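Local coordinates for Cfl (PDB 7A9J), which is a coronafacic acid ligase of the ATP-dependent AMP-binding family, probably activating carboxylic acids by adenylation before they are coupled, at residues 427-441 and 453-467. The protein carries 1 engineered substitution. Residues are numbered along the deposited sequence; the frame is centred on the assembly and turned at random.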
ATOM      1  N   GLN A 427       3.870 -10.567 -21.168  1.00 34.11           N
ATOM      2  CA  GLN A 427       4.900 -10.459 -22.167  1.00 32.82           C
ATOM      3  C   GLN A 427       4.370 -11.068 -23.470  1.00 39.43           C
ATOM      4  O   GLN A 427       3.665 -12.085 -23.452  1.00 35.40           O
ATOM      5  CB  GLN A 427       6.122 -11.252 -21.692  1.00 45.30           C
ATOM      6  CG  GLN A 427       7.319 -11.341 -22.515  1.00 61.78           C
ATOM      7  CD  GLN A 427       8.217 -12.477 -22.025  1.00 55.24           C
ATOM      8  OE1 GLN A 427       8.869 -13.154 -22.821  1.00 81.97           O
ATOM      9  NE2 GLN A 427       8.222 -12.707 -20.730  1.00 54.84           N
ATOM     10  N   ILE A 428       4.687 -10.430 -24.576  1.00 32.63           N
ATOM     11  CA  ILE A 428       4.343 -10.931 -25.925  1.00 30.63           C
ATOM     12  C   ILE A 428       5.615 -11.417 -26.620  1.00 37.45           C
ATOM     13  O   ILE A 428       6.689 -10.817 -26.455  1.00 43.84           O
ATOM     14  CB  ILE A 428       3.672  -9.788 -26.718  1.00 33.83           C
ATOM     15  CG1 ILE A 428       2.352  -9.385 -26.063  1.00 35.92           C
ATOM     16  CG2 ILE A 428       3.523 -10.143 -28.232  1.00 34.96           C
ATOM     17  CD1 ILE A 428       1.764  -8.103 -26.627  1.00 35.11           C
ATOM     18  N   LYS A 429       5.511 -12.501 -27.427  1.00 40.84           N
ATOM     19  CA  LYS A 429       6.655 -12.976 -28.205  1.00 45.26           C
ATOM     20  C   LYS A 429       6.423 -12.656 -29.683  1.00 39.39           C
ATOM     21  O   LYS A 429       5.369 -12.999 -30.236  1.00 39.45           O
ATOM     22  CB  LYS A 429       6.874 -14.480 -28.037  1.00 52.34           C
ATOM     23  CG  LYS A 429       7.478 -14.841 -26.713  1.00 55.73           C
ATOM     24  CD  LYS A 429       8.999 -14.705 -26.737  1.00 68.31           C
ATOM     25  CE  LYS A 429       9.604 -15.183 -25.420  1.00 80.24           C
ATOM     26  NZ  LYS A 429       9.417 -16.652 -25.199  1.00 79.77           N
ATOM     27  N   ILE A 430       7.374 -11.957 -30.283  1.00 40.64           N
ATOM     28  CA  ILE A 430       7.340 -11.646 -31.706  1.00 42.95           C
ATOM     29  C   ILE A 430       8.629 -12.162 -32.310  1.00 45.84           C
ATOM     30  O   ILE A 430       9.733 -11.756 -31.910  1.00 44.39           O
ATOM     31  CB  ILE A 430       7.125 -10.146 -31.972  1.00 49.21           C
ATOM     32  CG1 ILE A 430       5.739  -9.697 -31.405  1.00 45.61           C
ATOM     33  CG2 ILE A 430       7.347  -9.785 -33.474  1.00 54.82           C
ATOM     34  CD1 ILE A 430       4.459 -10.389 -32.099  1.00 43.87           C
ATOM     35  N   GLU A 431       8.503 -13.068 -33.286  1.00 43.75           N
ATOM     36  CA  GLU A 431       9.671 -13.637 -33.913  1.00 51.64           C
ATOM     37  C   GLU A 431      10.676 -14.137 -32.885  1.00 50.79           C
ATOM     38  O   GLU A 431      11.875 -13.973 -33.066  1.00 48.16           O
ATOM     39  CB  GLU A 431      10.351 -12.631 -34.868  1.00 54.55           C
ATOM     40  CG  GLU A 431       9.461 -12.100 -36.015  1.00 50.34           C
ATOM     41  CD  GLU A 431       9.156 -13.207 -37.074  1.00 54.06           C
ATOM     42  OE1 GLU A 431       8.233 -13.044 -37.901  1.00 56.17           O
ATOM     43  OE2 GLU A 431       9.852 -14.229 -37.057  1.00 60.57           O
ATOM     44  N   GLY A 432      10.190 -14.692 -31.767  1.00 46.80           N
ATOM     45  CA  GLY A 432      11.080 -15.236 -30.761  1.00 50.42           C
ATOM     46  C   GLY A 432      11.493 -14.251 -29.666  1.00 59.55           C
ATOM     47  O   GLY A 432      11.987 -14.683 -28.607  1.00 54.19           O
ATOM     48  N   TYR A 433      11.309 -12.952 -29.886  1.00 43.96           N
ATOM     49  CA  TYR A 433      11.750 -11.871 -28.996  1.00 41.41           C
ATOM     50  C   TYR A 433      10.621 -11.377 -28.105  1.00 41.58           C
ATOM     51  O   TYR A 433       9.465 -11.246 -28.531  1.00 40.33           O
ATOM     52  CB  TYR A 433      12.308 -10.699 -29.802  1.00 48.11           C
ATOM     53  CG  TYR A 433      13.681 -10.982 -30.351  1.00 66.20           C
ATOM     54  CD1 TYR A 433      13.853 -11.641 -31.555  1.00 73.79           C
ATOM     55  CD2 TYR A 433      14.812 -10.618 -29.628  1.00 72.50           C
ATOM     56  CE1 TYR A 433      15.136 -11.917 -32.043  1.00 74.11           C
ATOM     57  CE2 TYR A 433      16.080 -10.886 -30.091  1.00 83.71           C
ATOM     58  CZ  TYR A 433      16.242 -11.536 -31.301  1.00 87.14           C
ATOM     59  OH  TYR A 433      17.528 -11.783 -31.740  1.00 94.04           O
ATOM     60  N   PRO A 434      10.945 -11.097 -26.852  1.00 42.80           N
ATOM     61  CA  PRO A 434       9.918 -10.605 -25.926  1.00 46.74           C
ATOM     62  C   PRO A 434       9.554  -9.155 -26.229  1.00 38.47           C
ATOM     63  O   PRO A 434      10.424  -8.326 -26.520  1.00 41.08           O
ATOM     64  CB  PRO A 434      10.592 -10.740 -24.558  1.00 46.37           C
ATOM     65  CG  PRO A 434      12.034 -10.505 -24.863  1.00 45.19           C
ATOM     66  CD  PRO A 434      12.264 -11.218 -26.225  1.00 43.03           C
ATOM     67  N   VAL A 435       8.249  -8.874 -26.201  1.00 36.20           N
ATOM     68  CA  VAL A 435       7.706  -7.526 -26.360  1.00 40.28           C
ATOM     69  C   VAL A 435       6.867  -7.192 -25.126  1.00 33.83           C
ATOM     70  O   VAL A 435       6.082  -8.017 -24.650  1.00 35.44           O
ATOM     71  CB  VAL A 435       6.870  -7.429 -27.661  1.00 45.15           C
ATOM     72  CG1 VAL A 435       6.262  -6.073 -27.796  1.00 40.19           C
ATOM     73  CG2 VAL A 435       7.804  -7.690 -28.906  1.00 40.55           C
ATOM     74  N   TYR A 436       7.022  -5.966 -24.624  1.00 32.60           N
ATOM     75  CA  TYR A 436       6.401  -5.621 -23.350  1.00 33.17           C
ATOM     76  C   TYR A 436       5.335  -4.575 -23.577  1.00 33.83           C
ATOM     77  O   TYR A 436       5.682  -3.405 -23.821  1.00 33.34           O
ATOM     78  CB  TYR A 436       7.485  -5.079 -22.403  1.00 35.61           C
ATOM     79  CG  TYR A 436       8.663  -6.006 -22.303  1.00 33.14           C
ATOM     80  CD1 TYR A 436       8.514  -7.271 -21.769  1.00 31.45           C
ATOM     81  CD2 TYR A 436       9.909  -5.637 -22.820  1.00 34.70           C
ATOM     82  CE1 TYR A 436       9.609  -8.164 -21.724  1.00 33.95           C
ATOM     83  CE2 TYR A 436      10.984  -6.482 -22.777  1.00 34.61           C
ATOM     84  CZ  TYR A 436      10.823  -7.754 -22.224  1.00 36.86           C
ATOM     85  OH  TYR A 436      11.923  -8.547 -22.162  1.00 42.55           O
ATOM     86  N   PRO A 437       4.057  -4.909 -23.384  1.00 31.59           N
ATOM     87  CA  PRO A 437       2.983  -3.922 -23.574  1.00 35.38           C
ATOM     88  C   PRO A 437       3.190  -2.624 -22.813  1.00 33.61           C
ATOM     89  O   PRO A 437       2.953  -1.557 -23.373  1.00 35.94           O
ATOM     90  CB  PRO A 437       1.737  -4.683 -23.093  1.00 35.80           C
ATOM     91  CG  PRO A 437       2.097  -6.097 -23.342  1.00 35.72           C
ATOM     92  CD  PRO A 437       3.524  -6.223 -23.012  1.00 34.00           C
ATOM     93  N   ILE A 438       3.605  -2.682 -21.537  1.00 32.95           N
ATOM     94  CA  ILE A 438       3.734  -1.449 -20.777  1.00 38.19           C
ATOM     95  C   ILE A 438       4.714  -0.494 -21.454  1.00 33.75           C
ATOM     96  O   ILE A 438       4.506   0.738 -21.437  1.00 37.83           O
ATOM     97  CB  ILE A 438       4.109  -1.765 -19.315  1.00 34.60           C
ATOM     98  CG1 ILE A 438       3.889  -0.515 -18.476  1.00 45.12           C
ATOM     99  CG2 ILE A 438       5.572  -2.142 -19.135  1.00 43.27           C
ATOM    100  CD1 ILE A 438       4.113  -0.751 -17.024  1.00 68.06           C
ATOM    101  N   GLU A 439       5.754  -1.028 -22.109  1.00 33.84           N
ATOM    102  CA  GLU A 439       6.702  -0.155 -22.792  1.00 35.72           C
ATOM    103  C   GLU A 439       6.067   0.489 -24.034  1.00 38.50           C
ATOM    104  O   GLU A 439       6.275   1.684 -24.307  1.00 40.79           O
ATOM    105  CB  GLU A 439       7.954  -0.972 -23.171  1.00 43.15           C
ATOM    106  CG  GLU A 439       9.018  -0.235 -23.973  1.00 60.32           C
ATOM    107  CD  GLU A 439       9.880  -1.167 -24.859  1.00 71.76           C
ATOM    108  OE1 GLU A 439      10.173  -2.320 -24.465  1.00 61.00           O
ATOM    109  OE2 GLU A 439      10.263  -0.748 -25.977  1.00 84.05           O
ATOM    110  N   ILE A 440       5.267  -0.278 -24.789  1.00 39.60           N
ATOM    111  CA  ILE A 440       4.624   0.290 -25.969  1.00 36.80           C
ATOM    112  C   ILE A 440       3.590   1.327 -25.568  1.00 39.96           C
ATOM    113  O   ILE A 440       3.483   2.387 -26.203  1.00 39.39           O
ATOM    114  CB  ILE A 440       3.973  -0.809 -26.822  1.00 36.70           C
ATOM    115  CG1 ILE A 440       5.010  -1.834 -27.259  1.00 42.18           C
ATOM    116  CG2 ILE A 440       3.288  -0.169 -28.050  1.00 38.69           C
ATOM    117  CD1 ILE A 440       4.389  -3.044 -27.912  1.00 41.66           C
ATOM    118  N   GLU A 441       2.781   1.011 -24.545  1.00 36.18           N
ATOM    119  CA  GLU A 441       1.787   1.955 -24.029  1.00 43.88           C
ATOM    120  C   GLU A 441       2.438   3.260 -23.614  1.00 45.20           C
ATOM    121  O   GLU A 441       1.913   4.345 -23.902  1.00 42.23           O
ATOM    122  CB  GLU A 441       1.047   1.340 -22.829  1.00 35.60           C
ATOM    123  CG  GLU A 441       0.105   0.184 -23.185  1.00 38.82           C
ATOM    124  CD  GLU A 441      -0.164  -0.764 -22.015  1.00 47.35           C
ATOM    125  OE1 GLU A 441       0.079  -0.394 -20.813  1.00 43.47           O
ATOM    126  OE2 GLU A 441      -0.680  -1.856 -22.280  1.00 38.81           O
ATOM    127  N   SER A 453      -4.162   4.263 -23.794  1.00 48.90           N
ATOM    128  CA  SER A 453      -3.896   3.161 -24.696  1.00 46.73           C
ATOM    129  C   SER A 453      -3.675   1.913 -23.864  1.00 47.22           C
ATOM    130  O   SER A 453      -3.176   1.993 -22.738  1.00 45.98           O
ATOM    131  CB  SER A 453      -2.673   3.461 -25.569  1.00 46.15           C
ATOM    132  OG  SER A 453      -2.314   2.289 -26.268  1.00 64.19           O
ATOM    133  N   VAL A 454      -4.074   0.763 -24.404  1.00 43.04           N
ATOM    134  CA  VAL A 454      -3.750  -0.532 -23.820  1.00 36.14           C
ATOM    135  C   VAL A 454      -3.278  -1.431 -24.969  1.00 41.06           C
ATOM    136  O   VAL A 454      -3.928  -1.480 -26.026  1.00 38.47           O
ATOM    137  CB  VAL A 454      -4.957  -1.180 -23.111  1.00 34.95           C
ATOM    138  CG1 VAL A 454      -4.590  -2.556 -22.594  1.00 39.13           C
ATOM    139  CG2 VAL A 454      -5.441  -0.335 -21.918  1.00 44.16           C
ATOM    140  N   VAL A 455      -2.149  -2.132 -24.770  1.00 33.70           N
ATOM    141  CA  VAL A 455      -1.564  -3.003 -25.801  1.00 32.28           C
ATOM    142  C   VAL A 455      -1.650  -4.451 -25.327  1.00 34.76           C
ATOM    143  O   VAL A 455      -1.402  -4.740 -24.157  1.00 33.51           O
ATOM    144  CB  VAL A 455      -0.109  -2.592 -26.117  1.00 35.48           C
ATOM    145  CG1 VAL A 455       0.597  -3.621 -27.031  1.00 36.08           C
ATOM    146  CG2 VAL A 455      -0.058  -1.209 -26.738  1.00 35.86           C
ATOM    147  N   PHE A 456      -2.039  -5.365 -26.226  1.00 31.33           N
ATOM    148  CA  PHE A 456      -2.145  -6.775 -25.877  1.00 28.41           C
ATOM    149  C   PHE A 456      -1.946  -7.581 -27.161  1.00 30.97           C
ATOM    150  O   PHE A 456      -1.795  -7.025 -28.249  1.00 34.97           O
ATOM    151  CB  PHE A 456      -3.507  -7.142 -25.280  1.00 30.40           C
ATOM    152  CG  PHE A 456      -4.713  -6.748 -26.160  1.00 32.50           C
ATOM    153  CD1 PHE A 456      -5.275  -5.488 -26.053  1.00 37.18           C
ATOM    154  CD2 PHE A 456      -5.306  -7.671 -27.076  1.00 30.80           C
ATOM    155  CE1 PHE A 456      -6.353  -5.109 -26.827  1.00 38.67           C
ATOM    156  CE2 PHE A 456      -6.445  -7.290 -27.849  1.00 36.18           C
ATOM    157  CZ  PHE A 456      -6.950  -6.023 -27.732  1.00 39.06           C
ATOM    158  N   SER A 457      -1.912  -8.888 -27.027  1.00 31.25           N
ATOM    159  CA  SER A 457      -1.812  -9.682 -28.241  1.00 29.58           C
ATOM    160  C   SER A 457      -2.985 -10.640 -28.365  1.00 32.79           C
ATOM    161  O   SER A 457      -3.687 -10.933 -27.392  1.00 34.16           O
ATOM    162  CB  SER A 457      -0.477 -10.473 -28.300  1.00 37.07           C
ATOM    163  OG  SER A 457      -0.485 -11.517 -27.324  1.00 35.67           O
ATOM    164  N   VAL A 458      -3.162 -11.116 -29.595  1.00 30.91           N
ATOM    165  CA  VAL A 458      -4.138 -12.152 -29.909  1.00 31.20           C
ATOM    166  C   VAL A 458      -3.404 -13.265 -30.621  1.00 34.37           C
ATOM    167  O   VAL A 458      -2.336 -13.054 -31.223  1.00 33.05           O
ATOM    168  CB  VAL A 458      -5.324 -11.608 -30.750  1.00 32.45           C
ATOM    169  CG1 VAL A 458      -6.077 -10.572 -29.840  1.00 32.14           C
ATOM    170  CG2 VAL A 458      -4.877 -10.942 -32.024  1.00 33.34           C
ATOM    171  N   PRO A 459      -3.940 -14.475 -30.547  1.00 34.98           N
ATOM    172  CA  PRO A 459      -3.354 -15.581 -31.315  1.00 33.45           C
ATOM    173  C   PRO A 459      -3.338 -15.292 -32.800  1.00 39.72           C
ATOM    174  O   PRO A 459      -4.208 -14.615 -33.345  1.00 34.70           O
ATOM    175  CB  PRO A 459      -4.253 -16.772 -30.981  1.00 41.50           C
ATOM    176  CG  PRO A 459      -5.220 -16.327 -29.966  1.00 41.62           C
ATOM    177  CD  PRO A 459      -5.197 -14.837 -29.881  1.00 37.71           C
ATOM    178  N   ASP A 460      -2.315 -15.822 -33.461  1.00 36.35           N
ATOM    179  CA  ASP A 460      -2.165 -15.678 -34.896  1.00 38.78           C
ATOM    180  C   ASP A 460      -1.631 -16.998 -35.441  1.00 37.57           C
ATOM    181  O   ASP A 460      -0.641 -17.528 -34.914  1.00 39.71           O
ATOM    182  CB  ASP A 460      -1.192 -14.538 -35.218  1.00 43.90           C
ATOM    183  CG  ASP A 460      -1.123 -14.253 -36.712  1.00 47.10           C
ATOM    184  OD1 ASP A 460      -1.750 -13.262 -37.133  1.00 46.24           O
ATOM    185  OD2 ASP A 460      -0.472 -15.022 -37.461  1.00 45.00           O
ATOM    186  N   LYS A 461      -2.269 -17.515 -36.493  1.00 36.54           N
ATOM    187  CA  LYS A 461      -1.990 -18.883 -36.921  1.00 42.33           C
ATOM    188  C   LYS A 461      -0.526 -19.063 -37.299  1.00 46.14           C
ATOM    189  O   LYS A 461       0.082 -20.094 -36.994  1.00 54.40           O
ATOM    190  CB  LYS A 461      -2.886 -19.259 -38.110  1.00 45.99           C
ATOM    191  CG  LYS A 461      -2.854 -20.705 -38.491  1.00 54.29           C
ATOM    192  CD  LYS A 461      -3.540 -20.964 -39.846  1.00 51.38           C
ATOM    193  CE  LYS A 461      -5.051 -21.053 -39.742  1.00 64.02           C
ATOM    194  NZ  LYS A 461      -5.639 -21.482 -41.053  1.00 65.63           N
ATOM    195  N   TYR A 462       0.055 -18.081 -37.979  1.00 41.88           N
ATOM    196  CA  TYR A 462       1.390 -18.243 -38.489  1.00 42.77           C
ATOM    197  C   TYR A 462       2.412 -17.309 -37.858  1.00 49.22           C
ATOM    198  O   TYR A 462       3.609 -17.522 -38.048  1.00 47.19           O
ATOM    199  CB  TYR A 462       1.404 -18.058 -40.013  1.00 42.62           C
ATOM    200  CG  TYR A 462       0.523 -19.069 -40.731  1.00 43.28           C
ATOM    201  CD1 TYR A 462       0.674 -20.428 -40.510  1.00 44.09           C
ATOM    202  CD2 TYR A 462      -0.427 -18.652 -41.680  1.00 43.98           C
ATOM    203  CE1 TYR A 462      -0.135 -21.344 -41.172  1.00 44.89           C
ATOM    204  CE2 TYR A 462      -1.255 -19.554 -42.340  1.00 44.11           C
ATOM    205  CZ  TYR A 462      -1.099 -20.901 -42.094  1.00 44.84           C
ATOM    206  OH  TYR A 462      -1.905 -21.782 -42.787  1.00 45.76           O
ATOM    207  N   ALA A 463       1.994 -16.302 -37.113  1.00 40.00           N
ATOM    208  CA  ALA A 463       2.956 -15.502 -36.374  1.00 43.28           C
ATOM    209  C   ALA A 463       2.975 -15.864 -34.894  1.00 37.91           C
ATOM    210  O   ALA A 463       3.763 -15.281 -34.130  1.00 37.99           O
ATOM    211  CB  ALA A 463       2.652 -14.004 -36.514  1.00 39.54           C
ATOM    212  N   GLY A 464       2.058 -16.735 -34.447  1.00 40.11           N
ATOM    213  CA  GLY A 464       1.970 -17.054 -33.030  1.00 38.30           C
ATOM    214  C   GLY A 464       1.098 -16.044 -32.311  1.00 36.23           C
ATOM    215  O   GLY A 464       0.018 -16.369 -31.815  1.00 38.57           O
ATOM    216  N   GLU A 465       1.560 -14.799 -32.284  1.00 33.66           N
ATOM    217  CA  GLU A 465       0.827 -13.708 -31.677  1.00 35.21           C
ATOM    218  C   GLU A 465       0.866 -12.494 -32.580  1.00 37.21           C
ATOM    219  O   GLU A 465       1.829 -12.290 -33.320  1.00 36.28           O
ATOM    220  CB  GLU A 465       1.445 -13.269 -30.312  1.00 37.10           C
ATOM    221  CG  GLU A 465       1.356 -14.306 -29.214  1.00 44.82           C
ATOM    222  CD  GLU A 465       2.086 -13.824 -27.929  1.00 42.75           C
ATOM    223  OE1 GLU A 465       1.637 -12.842 -27.300  1.00 44.31           O
ATOM    224  OE2 GLU A 465       3.129 -14.390 -27.547  1.00 49.49           O
ATOM    225  N   ARG A 466      -0.137 -11.634 -32.440  1.00 33.79           N
ATOM    226  CA  ARG A 466      -0.180 -10.382 -33.182  1.00 34.92           C
ATOM    227  C   ARG A 466      -0.511  -9.274 -32.197  1.00 34.40           C
ATOM    228  O   ARG A 466      -1.402  -9.451 -31.361  1.00 32.68           O
ATOM    229  CB  ARG A 466      -1.238 -10.474 -34.278  1.00 41.01           C
ATOM    230  CG  ARG A 466      -1.448  -9.242 -35.105  1.00 47.40           C
ATOM    231  CD  ARG A 466      -2.311  -9.590 -36.347  1.00 39.72           C
ATOM    232  NE  ARG A 466      -3.585 -10.182 -35.960  1.00 39.23           N
ATOM    233  CZ  ARG A 466      -4.743  -9.535 -35.895  1.00 49.78           C
ATOM    234  NH1 ARG A 466      -4.809  -8.241 -36.200  1.00 54.91           N
ATOM    235  NH2 ARG A 466      -5.838 -10.204 -35.533  1.00 50.77           N
ATOM    236  N   ILE A 467       0.194  -8.143 -32.304  1.00 33.38           N
ATOM    237  CA  ILE A 467       0.031  -7.063 -31.324  1.00 35.88           C
ATOM    238  C   ILE A 467      -1.103  -6.142 -31.721  1.00 36.68           C
ATOM    239  O   ILE A 467      -1.141  -5.630 -32.845  1.00 38.76           O
ATOM    240  CB  ILE A 467       1.341  -6.275 -31.171  1.00 35.21           C
ATOM    241  CG1 ILE A 467       2.415  -7.222 -30.631  1.00 35.71           C
ATOM    242  CG2 ILE A 467       1.144  -5.028 -30.239  1.00 33.64           C
ATOM    243  CD1 ILE A 467       3.784  -6.557 -30.549  1.00 43.65           C
TER
HETATM  244  O   HOH W   1       3.848 -14.595 -24.932  1.00 58.51           O
HETATM  245  O   HOH W   2       5.067 -15.159 -31.630  1.00 40.37           O
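The hairpin of the eighth core motif of adenylate-forming enzymes, with I428 and I430 on its first strand, meets E465 and I467 on the C-terminal domain sheet, while the following helix brings E441 to that sheet's outer strand, 450-460. The hairpin's first strand runs nearly across strand 464-467, at 103°, and no backbone-to-backbone hydrogen bond joins the segments; side chains of one meet side chains and main chain of the other. E465 works as a two-pronged acceptor. Its OE2 takes the backbone N-H of K429 at 3.0 Å, from well above the carboxylate plane, and a water bridges the same oxygen to Q427 O. OE1 accepts a very short bond (2.5 Å) from S457 OG on its anti lone pair, which may help hold the carboxylate. I428 crosses this group, resting CG2 3.4 Å from E465 OE1, while its CD1 extends to S457 CB at 3.7 Å. Deeper in, I467 CD1 lies 3.7 Å from V435 CG1 and 3.8 Å from I430 CG1, so one methyl touches both hairpin strands. At the helix start, P437 sets CB 3.3 Å from V455 O. One turn on, I440 stands roughly perpendicular to V455, methyl against methyl. E441 runs out nearly straight (chi2 156°) alongside V455, and OE2 accepts its backbone N-H at 2.9 Å, almost linearly (175°) and on the anti side; OE1 pairs with R517. Both glutamates thus satisfy main-chain N-H groups at the two ends of an apolar seam, and a further partner on the other oxygen, S457 or R517, probably limits each carboxylate's rotation; R517 would probably also favour ionised E441.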